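Long-range contact in petrobactin biosynthesis protein AsbB (Bacillus anthracis, PDB 3TO3), which catalyses the ATP-dependent condensation of spermidine with citryl-spermidine intermediates in the biosynthesis of the siderophore petrobactin: residues I192-H197 with I244-W249. Residues are numbered along the deposited sequence; the frame is centred on the assembly and turned at random.
Sequences IWIAAH and IPVHPW
Ile192 lies alongside Val246, CB to CB 4.2 Å, and its CG1 also reaches Pro248 CA, 4.0 Å away at the start of helix 248-258. By surface buried in the contact, Ile244 (87 Å²) ranks ahead of Ile192 and Val246. Two reciprocal pairs of backbone hydrogen bonds, Ile192 with Val246 and Ile194 with Ile244, define a twisted antiparallel pairing, the short strand axes making 140°. Val246 N to Ile192 O is short at 2.7 Å and more bent than the other three bonds; Ile244 N to Ile194 O spans 3.0 Å. The non-hydrogen-bonded pair between them is Trp193 with Pro245, a position where proline's missing N-H costs no bond across the contact. Ile244 carries CG1 beside its backbone N (chi1 -43°), anti to the carbonyl carbon, and the branch runs out beside Ala196, CD1 lying 3.9 Å from Ala196 CB. Its CB packs against Ile194 CG1, on the same sheet face. There Ile194 CG2 meets Val246 CG2 at 4.0 Å, the two side chains crossing at a slant. Trp193 and Pro245 occupy the other face: Pro245 CB sits 4.0 Å from the centroid of the Trp193 six-membered ring and 9° off its normal, a CH-pi contact over the face. His247 N-caps helix 248-258, its ND1 accepting in the ring plane from Trp249 N at 2.8 Å. Strand 192-197 is the middle of a three-stranded antiparallel sheet, between 241-246 and 268-273. Trp193 and Pro245 both rest on Trp370 of strand 367-371, while Met4 of the second subunit packs on Ile192 and Pro248.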
ATOM      1  N   ILE B 192       1.957   4.280 -22.564  1.00 42.93           N
ATOM      2  CA  ILE B 192       2.534   3.004 -22.943  1.00 48.93           C
ATOM      3  C   ILE B 192       1.498   2.234 -23.773  1.00 46.18           C
ATOM      4  O   ILE B 192       0.356   2.101 -23.352  1.00 46.50           O
ATOM      5  CB  ILE B 192       2.890   2.175 -21.681  1.00 41.34           C
ATOM      6  CG1 ILE B 192       3.902   2.935 -20.791  1.00 40.98           C
ATOM      7  CG2 ILE B 192       3.331   0.763 -22.079  1.00 36.11           C
ATOM      8  CD1 ILE B 192       5.145   3.477 -21.509  1.00 39.04           C
ATOM      9  N   TRP B 193       1.883   1.749 -24.946  1.00 42.30           N
ATOM     10  CA  TRP B 193       1.009   0.886 -25.744  1.00 37.27           C
ATOM     11  C   TRP B 193       1.298  -0.569 -25.477  1.00 42.35           C
ATOM     12  O   TRP B 193       2.457  -0.991 -25.543  1.00 41.99           O
ATOM     13  CB  TRP B 193       1.210   1.140 -27.245  1.00 40.18           C
ATOM     14  CG  TRP B 193       0.479   2.339 -27.729  1.00 38.99           C
ATOM     15  CD1 TRP B 193       1.010   3.552 -28.001  1.00 45.29           C
ATOM     16  CD2 TRP B 193      -0.935   2.461 -27.927  1.00 37.29           C
ATOM     17  NE1 TRP B 193       0.027   4.420 -28.372  1.00 49.81           N
ATOM     18  CE2 TRP B 193      -1.181   3.775 -28.338  1.00 44.67           C
ATOM     19  CE3 TRP B 193      -2.012   1.573 -27.818  1.00 41.77           C
ATOM     20  CZ2 TRP B 193      -2.468   4.241 -28.647  1.00 44.65           C
ATOM     21  CZ3 TRP B 193      -3.269   2.022 -28.119  1.00 49.19           C
ATOM     22  CH2 TRP B 193      -3.493   3.356 -28.532  1.00 48.69           C
ATOM     23  N   ILE B 194       0.253  -1.346 -25.184  1.00 35.34           N
ATOM     24  CA  ILE B 194       0.413  -2.790 -25.069  1.00 36.65           C
ATOM     25  C   ILE B 194      -0.534  -3.507 -26.030  1.00 44.28           C
ATOM     26  O   ILE B 194      -1.584  -2.989 -26.389  1.00 46.61           O
ATOM     27  CB  ILE B 194       0.128  -3.344 -23.607  1.00 44.35           C
ATOM     28  CG1 ILE B 194      -1.365  -3.256 -23.278  1.00 49.19           C
ATOM     29  CG2 ILE B 194       0.981  -2.652 -22.553  1.00 34.11           C
ATOM     30  CD1 ILE B 194      -1.765  -3.898 -22.003  1.00 49.45           C
ATOM     31  N   ALA B 195      -0.158  -4.709 -26.434  1.00 47.03           N
ATOM     32  CA  ALA B 195      -1.084  -5.605 -27.078  1.00 35.63           C
ATOM     33  C   ALA B 195      -1.696  -6.501 -26.015  1.00 42.45           C
ATOM     34  O   ALA B 195      -0.999  -7.002 -25.135  1.00 38.04           O
ATOM     35  CB  ALA B 195      -0.375  -6.444 -28.127  1.00 37.25           C
ATOM     36  N   ALA B 196      -3.002  -6.717 -26.108  1.00 44.54           N
ATOM     37  CA  ALA B 196      -3.702  -7.569 -25.163  1.00 39.90           C
ATOM     38  C   ALA B 196      -4.444  -8.641 -25.934  1.00 39.13           C
ATOM     39  O   ALA B 196      -5.185  -8.324 -26.851  1.00 47.89           O
ATOM     40  CB  ALA B 196      -4.680  -6.737 -24.350  1.00 28.09           C
ATOM     41  N   HIS B 197      -4.273  -9.897 -25.543  1.00 43.02           N
ATOM     42  CA  HIS B 197      -4.905 -11.021 -26.216  1.00 40.00           C
ATOM     43  C   HIS B 197      -6.447 -11.083 -26.043  1.00 52.55           C
ATOM     44  O   HIS B 197      -7.002 -10.867 -24.946  1.00 52.75           O
ATOM     45  CB  HIS B 197      -4.247 -12.313 -25.782  1.00 42.74           C
ATOM     46  CG  HIS B 197      -4.572 -13.488 -26.661  1.00 51.32           C
ATOM     47  ND1 HIS B 197      -5.858 -13.944 -26.853  1.00 57.06           N
ATOM     48  CD2 HIS B 197      -3.771 -14.327 -27.359  1.00 56.39           C
ATOM     49  CE1 HIS B 197      -5.838 -15.002 -27.643  1.00 53.00           C
ATOM     50  NE2 HIS B 197      -4.582 -15.258 -27.962  1.00 58.95           N
ATOM     51  N   ILE B 244      -4.115  -1.460 -26.254  1.00 45.81           N
ATOM     52  CA  ILE B 244      -4.603  -0.578 -25.201  1.00 40.97           C
ATOM     53  C   ILE B 244      -3.488   0.338 -24.720  1.00 40.33           C
ATOM     54  O   ILE B 244      -2.378  -0.110 -24.429  1.00 42.59           O
ATOM     55  CB  ILE B 244      -5.017  -1.448 -23.999  1.00 42.97           C
ATOM     56  CG1 ILE B 244      -5.787  -2.695 -24.474  1.00 35.08           C
ATOM     57  CG2 ILE B 244      -5.759  -0.636 -22.962  1.00 36.05           C
ATOM     58  CD1 ILE B 244      -6.434  -3.450 -23.346  1.00 40.09           C
ATOM     59  N   PRO B 245      -3.798   1.630 -24.589  1.00 39.31           N
ATOM     60  CA  PRO B 245      -2.856   2.585 -24.002  1.00 41.55           C
ATOM     61  C   PRO B 245      -2.891   2.488 -22.451  1.00 49.90           C
ATOM     62  O   PRO B 245      -3.970   2.311 -21.896  1.00 44.58           O
ATOM     63  CB  PRO B 245      -3.340   3.925 -24.544  1.00 39.28           C
ATOM     64  CG  PRO B 245      -4.801   3.730 -24.773  1.00 46.69           C
ATOM     65  CD  PRO B 245      -5.059   2.259 -25.012  1.00 35.15           C
ATOM     66  N   VAL B 246      -1.747   2.629 -21.783  1.00 38.17           N
ATOM     67  CA  VAL B 246      -1.660   2.447 -20.349  1.00 35.93           C
ATOM     68  C   VAL B 246      -0.931   3.643 -19.755  1.00 36.34           C
ATOM     69  O   VAL B 246       0.060   4.118 -20.316  1.00 34.91           O
ATOM     70  CB  VAL B 246      -0.862   1.171 -20.021  1.00 39.74           C
ATOM     71  CG1 VAL B 246      -0.829   0.916 -18.531  1.00 32.98           C
ATOM     72  CG2 VAL B 246      -1.447  -0.022 -20.765  1.00 37.92           C
ATOM     73  N   HIS B 247      -1.429   4.152 -18.632  1.00 40.32           N
ATOM     74  CA  HIS B 247      -0.719   5.215 -17.931  1.00 38.19           C
ATOM     75  C   HIS B 247       0.654   4.683 -17.552  1.00 35.37           C
ATOM     76  O   HIS B 247       0.754   3.594 -17.046  1.00 40.24           O
ATOM     77  CB  HIS B 247      -1.493   5.589 -16.685  1.00 41.06           C
ATOM     78  CG  HIS B 247      -1.013   6.834 -16.023  1.00 41.01           C
ATOM     79  ND1 HIS B 247       0.259   6.958 -15.505  1.00 39.91           N
ATOM     80  CD2 HIS B 247      -1.639   8.013 -15.788  1.00 46.73           C
ATOM     81  CE1 HIS B 247       0.398   8.170 -14.993  1.00 40.46           C
ATOM     82  NE2 HIS B 247      -0.737   8.829 -15.152  1.00 42.79           N
ATOM     83  N   PRO B 248       1.718   5.451 -17.786  1.00 36.68           N
ATOM     84  CA  PRO B 248       3.039   4.904 -17.448  1.00 35.88           C
ATOM     85  C   PRO B 248       3.210   4.615 -15.955  1.00 40.46           C
ATOM     86  O   PRO B 248       3.988   3.712 -15.655  1.00 43.34           O
ATOM     87  CB  PRO B 248       4.024   5.997 -17.914  1.00 34.83           C
ATOM     88  CG  PRO B 248       3.214   7.273 -17.933  1.00 30.48           C
ATOM     89  CD  PRO B 248       1.768   6.869 -18.195  1.00 40.17           C
ATOM     90  N   TRP B 249       2.509   5.309 -15.052  1.00 41.57           N
ATOM     91  CA  TRP B 249       2.602   4.937 -13.610  1.00 45.05           C
ATOM     92  C   TRP B 249       1.932   3.596 -13.396  1.00 42.88           C
ATOM     93  O   TRP B 249       2.413   2.760 -12.628  1.00 43.58           O
ATOM     94  CB  TRP B 249       1.950   5.947 -12.637  1.00 33.25           C
ATOM     95  CG  TRP B 249       2.167   5.619 -11.175  1.00 40.93           C
ATOM     96  CD1 TRP B 249       3.149   6.117 -10.365  1.00 35.34           C
ATOM     97  CD2 TRP B 249       1.396   4.714 -10.355  1.00 43.99           C
ATOM     98  NE1 TRP B 249       3.032   5.595  -9.107  1.00 41.35           N
ATOM     99  CE2 TRP B 249       1.972   4.730  -9.068  1.00 46.63           C
ATOM    100  CE3 TRP B 249       0.259   3.915 -10.580  1.00 43.24           C
ATOM    101  CZ2 TRP B 249       1.476   3.958  -8.004  1.00 47.71           C
ATOM    102  CZ3 TRP B 249      -0.253   3.153  -9.519  1.00 40.45           C
ATOM    103  CH2 TRP B 249       0.365   3.179  -8.251  1.00 51.18           C
TER